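Local coordinates for PhnB protein (Bacillus cereus, PDB 3OMS) that is of unconfirmed function but belongs to the glyoxalase family and may act as a 3-demethylubiquinone-9 3-methyltransferase, at residues T97-L102 with G106-P111; A82-V87 with F121-D126. All coordinates share one frame; numbering follows the deposited sequence.

Contact 1: T97-L102 with G106-P111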
loop_
_atom_site.group_PDB
_atom_site.type_symbol
_atom_site.label_atom_id
_atom_site.label_comp_id
_atom_site.label_asym_id
_atom_site.label_seq_id
_atom_site.Cartn_x
_atom_site.Cartn_y
_atom_site.Cartn_z
ATOM N N THR A 97 -19.964 10.342 -0.096
ATOM C CA THR A 97 -20.484 8.983 -0.056
ATOM C C THR A 97 -19.426 7.960 0.309
ATOM O O THR A 97 -19.675 7.125 1.162
ATOM C CB THR A 97 -21.105 8.557 -1.391
ATOM O OG1 THR A 97 -22.176 9.443 -1.695
ATOM C CG2 THR A 97 -21.674 7.146 -1.264
ATOM N N VAL A 98 -18.258 8.003 -0.330
ATOM C CA VAL A 98 -17.244 7.013 -0.063
ATOM C C VAL A 98 -16.687 7.166 1.358
ATOM O O VAL A 98 -16.450 6.181 2.051
ATOM C CB VAL A 98 -16.069 7.091 -1.062
ATOM C CG1 VAL A 98 -15.085 6.018 -0.793
ATOM C CG2 VAL A 98 -16.543 6.997 -2.505
ATOM N N PHE A 99 -16.436 8.389 1.779
ATOM C CA PHE A 99 -15.925 8.610 3.134
ATOM C C PHE A 99 -16.870 7.997 4.193
ATOM O O PHE A 99 -16.422 7.266 5.078
ATOM C CB PHE A 99 -15.705 10.101 3.404
ATOM C CG PHE A 99 -14.944 10.379 4.669
ATOM C CD1 PHE A 99 -13.554 10.386 4.666
ATOM C CD2 PHE A 99 -15.612 10.640 5.865
ATOM C CE1 PHE A 99 -12.847 10.655 5.823
ATOM C CE2 PHE A 99 -14.897 10.882 7.039
ATOM C CZ PHE A 99 -13.551 10.896 7.017
ATOM N N HIS A 100 -18.156 8.318 4.087
ATOM C CA HIS A 100 -19.196 7.881 5.040
ATOM C C HIS A 100 -19.275 6.362 5.075
ATOM O O HIS A 100 -19.396 5.771 6.124
ATOM C CB HIS A 100 -20.538 8.509 4.646
ATOM C CG HIS A 100 -21.731 7.979 5.378
ATOM N ND1 HIS A 100 -21.959 8.217 6.716
ATOM C CD2 HIS A 100 -22.796 7.271 4.932
ATOM C CE1 HIS A 100 -23.109 7.667 7.061
ATOM N NE2 HIS A 100 -23.635 7.092 5.995
ATOM N N LYS A 101 -19.161 5.745 3.901
ATOM C CA LYS A 101 -19.196 4.302 3.856
ATOM C C LYS A 101 -17.975 3.702 4.561
ATOM O O LYS A 101 -18.110 2.769 5.355
ATOM C CB LYS A 101 -19.320 3.803 2.401
ATOM C CG LYS A 101 -20.770 3.985 1.834
ATOM C CD LYS A 101 -20.835 3.482 0.410
ATOM C CE LYS A 101 -22.226 3.451 -0.273
ATOM N NZ LYS A 101 -21.878 3.016 -1.734
ATOM N N LEU A 102 -16.785 4.211 4.232
ATOM C CA LEU A 102 -15.514 3.709 4.815
ATOM C C LEU A 102 -15.401 3.983 6.319
ATOM O O LEU A 102 -14.753 3.221 7.052
ATOM C CB LEU A 102 -14.317 4.340 4.075
ATOM C CG LEU A 102 -13.983 3.872 2.669
ATOM C CD1 LEU A 102 -12.962 4.857 2.023
ATOM C CD2 LEU A 102 -13.430 2.438 2.703
ATOM N N GLY A 106 -15.298 2.405 11.636
ATOM C CA GLY A 106 -13.893 2.780 11.432
ATOM C C GLY A 106 -13.438 3.761 12.485
ATOM O O GLY A 106 -14.053 3.905 13.527
ATOM N N ALA A 107 -12.303 4.389 12.243
ATOM C CA ALA A 107 -11.696 5.291 13.174
ATOM C C ALA A 107 -11.319 6.526 12.359
ATOM O O ALA A 107 -10.710 6.414 11.302
ATOM C CB ALA A 107 -10.412 4.633 13.879
ATOM N N ILE A 108 -11.730 7.706 12.822
ATOM C CA ILE A 108 -11.413 8.918 12.083
ATOM C C ILE A 108 -10.077 9.473 12.530
ATOM O O ILE A 108 -9.847 9.697 13.714
ATOM C CB ILE A 108 -12.487 9.995 12.281
ATOM C CG1 ILE A 108 -13.873 9.447 11.931
ATOM C CG2 ILE A 108 -12.160 11.247 11.475
ATOM C CD1 ILE A 108 -14.042 8.843 10.495
ATOM N N LEU A 109 -9.206 9.742 11.577
ATOM C CA LEU A 109 -7.923 10.337 11.889
ATOM C C LEU A 109 -7.985 11.866 11.671
ATOM O O LEU A 109 -7.506 12.642 12.509
ATOM C CB LEU A 109 -6.842 9.680 11.045
ATOM C CG LEU A 109 -6.707 8.167 11.243
ATOM C CD1 LEU A 109 -5.519 7.571 10.439
ATOM C CD2 LEU A 109 -6.522 7.953 12.775
HETATM N N MSE A 110 -8.541 12.262 10.521
HETATM C CA MSE A 110 -8.892 13.642 10.209
HETATM C C MSE A 110 -10.282 13.664 9.577
HETATM O O MSE A 110 -10.509 13.055 8.508
HETATM C CB MSE A 110 -7.853 14.291 9.268
HETATM C CG MSE A 110 -6.486 14.325 9.933
HETATM SE SE MSE A 110 -5.100 15.023 8.713
HETATM C CE MSE A 110 -5.636 16.863 8.786
ATOM N N PRO A 111 -11.218 14.353 10.234
ATOM C CA PRO A 111 -12.577 14.336 9.735
ATOM C C PRO A 111 -12.671 15.001 8.375
ATOM O O PRO A 111 -11.867 15.901 8.059
ATOM C CB PRO A 111 -13.331 15.137 10.784
ATOM C CG PRO A 111 -12.354 16.025 11.381
ATOM C CD PRO A 111 -11.100 15.201 11.435
#
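Helix-on-sheet packing joins the second half of helix 92-103 to strand 107-111, the edge strand within this chain of the sheet that the helix lies on. Strand, helix and three further strands follow one another here, the order familiar from the glyoxalase fold, and F99 supplies most of the helix's share of the contact. Its CG stands anti to the backbone N (chi1 -169°), which sends the ring off the helix toward the strand. The far end of the ring does the touching: F99 CZ lies 4.1 Å from I108 CD1, and F99 CE2 meets the same methyl. The two side chains cross at a slant. F99 CZ also comes within 4.0 Å of the carbonyl oxygen M110 O and ends 4.4 Å from P111 C, so one broad aromatic group spans both a side chain and the backbone. I108 is an exposed residue whose beta-branch suits an extended strand, while CG1, set beside the backbone N (chi1 -54°), carries CD1 to the ring. No hydrogen bond crosses between the segments. Near the helix end the chain doubles back, and G106, with no side chain to intervene, brings its CA to 4.5 Å from L102 O. At L109 and M110 the strand forms a classic beta bulge, both residues facing W123 of the neighbouring strand; the side chain of M110, a selenomethionine in this crystal, leads away from the helix and touches F117. The F99 ring also packs on L124 of strand 121-125 and L134 of strand 131-136, and L102 reaches L124 and W132, so the helix lies against the inner strands as well as the edge.

Contact 2: A82-V87 with F121-D126; sequences AMSLYV and FGWLND
This is a contact between next-but-one strands of a single sheet, 83-89 and 121-125, which run antiparallel with strand 131-136 between them. Their backbones stay well apart, 9.0 Å from S84 CA to N125 CA and 8.9 Å from Y86 CA to W123 CA, so side chains alone bridge the gap, on the sheet face turned away from helix 92-103. The small S84 lets the indole of W123 come close: S84 OG and W123 CZ2 are 4.1 Å apart, a packing distance rather than a bond. A chi1 of -164° swings the indole away from its own backbone N and across strand 131-136. Farther along, Y86 CE1 approaches F121 CE1 at 4.3 Å, coming to the edge of the phenylalanine ring near its plane. Q133, on the middle strand, touches both F121 and W123. Strand 83-89 pairs antiparallel with a strand of the second subunit, whose F14 packs on S84 and whose M67 packs on Y86. The polar ends are served from outside the two segments: Q133 NE2 bonds to S84 OG, and W123 NE1 to S131 OG. Between the strands themselves the chemistry is therefore loose, mainly aromatic packing, which implies that the middle strand does the joining.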
loop_
_atom_site.group_PDB
_atom_site.type_symbol
_atom_site.label_atom_id
_atom_site.label_comp_id
_atom_site.label_asym_id
_atom_site.label_seq_id
_atom_site.Cartn_x
_atom_site.Cartn_y
_atom_site.Cartn_z
ATOM N N ALA A 82 0.869 3.971 8.215
ATOM C CA ALA A 82 2.142 4.306 7.559
ATOM C C ALA A 82 2.048 4.076 6.026
ATOM O O ALA A 82 2.741 4.754 5.263
ATOM C CB ALA A 82 3.325 3.559 8.144
HETATM N N MSE A 83 1.313 3.071 5.598
HETATM C CA MSE A 83 0.989 2.884 4.169
HETATM C C MSE A 83 -0.499 2.948 4.028
HETATM O O MSE A 83 -1.216 2.096 4.618
HETATM C CB MSE A 83 1.515 1.576 3.601
HETATM C CG MSE A 83 1.465 1.613 2.035
HETATM SE SE MSE A 83 2.074 -0.050 1.302
HETATM C CE MSE A 83 3.927 -0.008 2.000
ATOM N N SER A 84 -0.949 3.998 3.323
ATOM C CA SER A 84 -2.371 4.287 3.117
ATOM C C SER A 84 -2.752 4.361 1.617
ATOM O O SER A 84 -1.884 4.433 0.711
ATOM C CB SER A 84 -2.767 5.585 3.816
ATOM O OG SER A 84 -2.028 6.698 3.330
ATOM N N LEU A 85 -4.053 4.301 1.391
ATOM C CA LEU A 85 -4.619 4.420 0.062
ATOM C C LEU A 85 -5.244 5.814 -0.116
ATOM O O LEU A 85 -6.204 6.167 0.563
ATOM C CB LEU A 85 -5.628 3.303 -0.168
ATOM C CG LEU A 85 -5.063 1.877 -0.032
ATOM C CD1 LEU A 85 -6.241 0.869 -0.178
ATOM C CD2 LEU A 85 -3.966 1.586 -1.023
ATOM N N TYR A 86 -4.652 6.587 -1.007
ATOM C CA TYR A 86 -5.000 7.960 -1.223
ATOM C C TYR A 86 -5.929 8.015 -2.431
ATOM O O TYR A 86 -5.513 7.676 -3.564
ATOM C CB TYR A 86 -3.728 8.735 -1.447
ATOM C CG TYR A 86 -3.843 10.214 -1.568
ATOM C CD1 TYR A 86 -3.680 11.031 -0.460
ATOM C CD2 TYR A 86 -4.100 10.821 -2.812
ATOM C CE1 TYR A 86 -3.773 12.422 -0.578
ATOM C CE2 TYR A 86 -4.167 12.215 -2.921
ATOM C CZ TYR A 86 -4.037 12.984 -1.792
ATOM O OH TYR A 86 -4.095 14.340 -1.904
ATOM N N VAL A 87 -7.163 8.455 -2.174
ATOM C CA VAL A 87 -8.194 8.458 -3.201
ATOM C C VAL A 87 -8.506 9.859 -3.675
ATOM O O VAL A 87 -8.790 10.729 -2.886
ATOM C CB VAL A 87 -9.516 7.833 -2.715
ATOM C CG1 VAL A 87 -10.521 7.688 -3.961
ATOM C CG2 VAL A 87 -9.286 6.458 -2.068
ATOM N N PHE A 121 -10.964 17.167 2.302
ATOM C CA PHE A 121 -10.030 16.079 2.634
ATOM C C PHE A 121 -10.427 15.381 3.918
ATOM O O PHE A 121 -10.929 16.015 4.867
ATOM C CB PHE A 121 -8.617 16.622 2.814
ATOM C CG PHE A 121 -7.620 15.599 3.303
ATOM C CD1 PHE A 121 -6.948 14.782 2.388
ATOM C CD2 PHE A 121 -7.323 15.487 4.664
ATOM C CE1 PHE A 121 -5.995 13.836 2.818
ATOM C CE2 PHE A 121 -6.375 14.546 5.108
ATOM C CZ PHE A 121 -5.701 13.724 4.169
ATOM N N GLY A 122 -10.190 14.078 3.963
ATOM C CA GLY A 122 -10.340 13.330 5.205
ATOM C C GLY A 122 -9.436 12.137 5.237
ATOM O O GLY A 122 -8.954 11.662 4.179
ATOM N N TRP A 123 -9.237 11.601 6.436
ATOM C CA TRP A 123 -8.322 10.470 6.636
ATOM C C TRP A 123 -8.943 9.593 7.705
ATOM O O TRP A 123 -9.365 10.067 8.755
ATOM C CB TRP A 123 -6.941 10.962 7.087
ATOM C CG TRP A 123 -5.820 9.980 6.971
ATOM C CD1 TRP A 123 -5.899 8.632 6.882
ATOM C CD2 TRP A 123 -4.422 10.298 6.929
ATOM N NE1 TRP A 123 -4.639 8.079 6.828
ATOM C CE2 TRP A 123 -3.716 9.085 6.853
ATOM C CE3 TRP A 123 -3.702 11.500 6.929
ATOM C CZ2 TRP A 123 -2.305 9.034 6.731
ATOM C CZ3 TRP A 123 -2.293 11.448 6.857
ATOM C CH2 TRP A 123 -1.620 10.218 6.758
ATOM N N LEU A 124 -9.056 8.314 7.407
ATOM C CA LEU A 124 -9.634 7.367 8.357
ATOM C C LEU A 124 -8.980 6.012 8.249
ATOM O O LEU A 124 -8.212 5.755 7.282
ATOM C CB LEU A 124 -11.132 7.211 8.070
ATOM C CG LEU A 124 -11.625 6.859 6.645
ATOM C CD1 LEU A 124 -11.368 5.350 6.385
ATOM C CD2 LEU A 124 -13.128 7.163 6.534
ATOM N N ASN A 125 -9.261 5.163 9.237
ATOM C CA ASN A 125 -9.074 3.718 9.105
ATOM C C ASN A 125 -10.401 3.060 8.972
ATOM O O ASN A 125 -11.328 3.399 9.696
ATOM C CB ASN A 125 -8.377 3.141 10.343
ATOM C CG ASN A 125 -6.986 3.712 10.584
ATOM O OD1 ASN A 125 -6.582 3.867 11.753
ATOM N ND2 ASN A 125 -6.218 3.929 9.546
ATOM N N ASP A 126 -10.556 2.153 8.019
ATOM C CA ASP A 126 -11.847 1.499 7.874
ATOM C C ASP A 126 -12.026 0.401 8.947
ATOM O O ASP A 126 -11.159 0.176 9.820
ATOM C CB ASP A 126 -12.039 1.021 6.429
ATOM C CG ASP A 126 -11.127 -0.133 6.066
ATOM O OD1 ASP A 126 -10.596 -0.759 7.026
ATOM O OD2 ASP A 126 -11.003 -0.410 4.839
#

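Overall arrangement
Contacts 1 and 2 lie about 9 Å apart between centres and share one sheet. Strand 121-125 of contact 2 is the direct neighbour of strand 107-111 of contact 1, joined to it by probable backbone hydrogen bonds from W123 N to M110 O and from N125 N to A107 O, both 2.8 Å. The residues of 121-125 divide their work: L124 faces helix 92-103, while F121 and W123 serve the opposite face. Both contacts are partly buried and lack cross-segment hydrogen bonds. Contact 1 runs from buried F99 to exposed I108 and joins an aromatic ring to an aliphatic methyl and backbone, whereas contact 2 mixes aromatic rings with a serine and adjoins the second subunit.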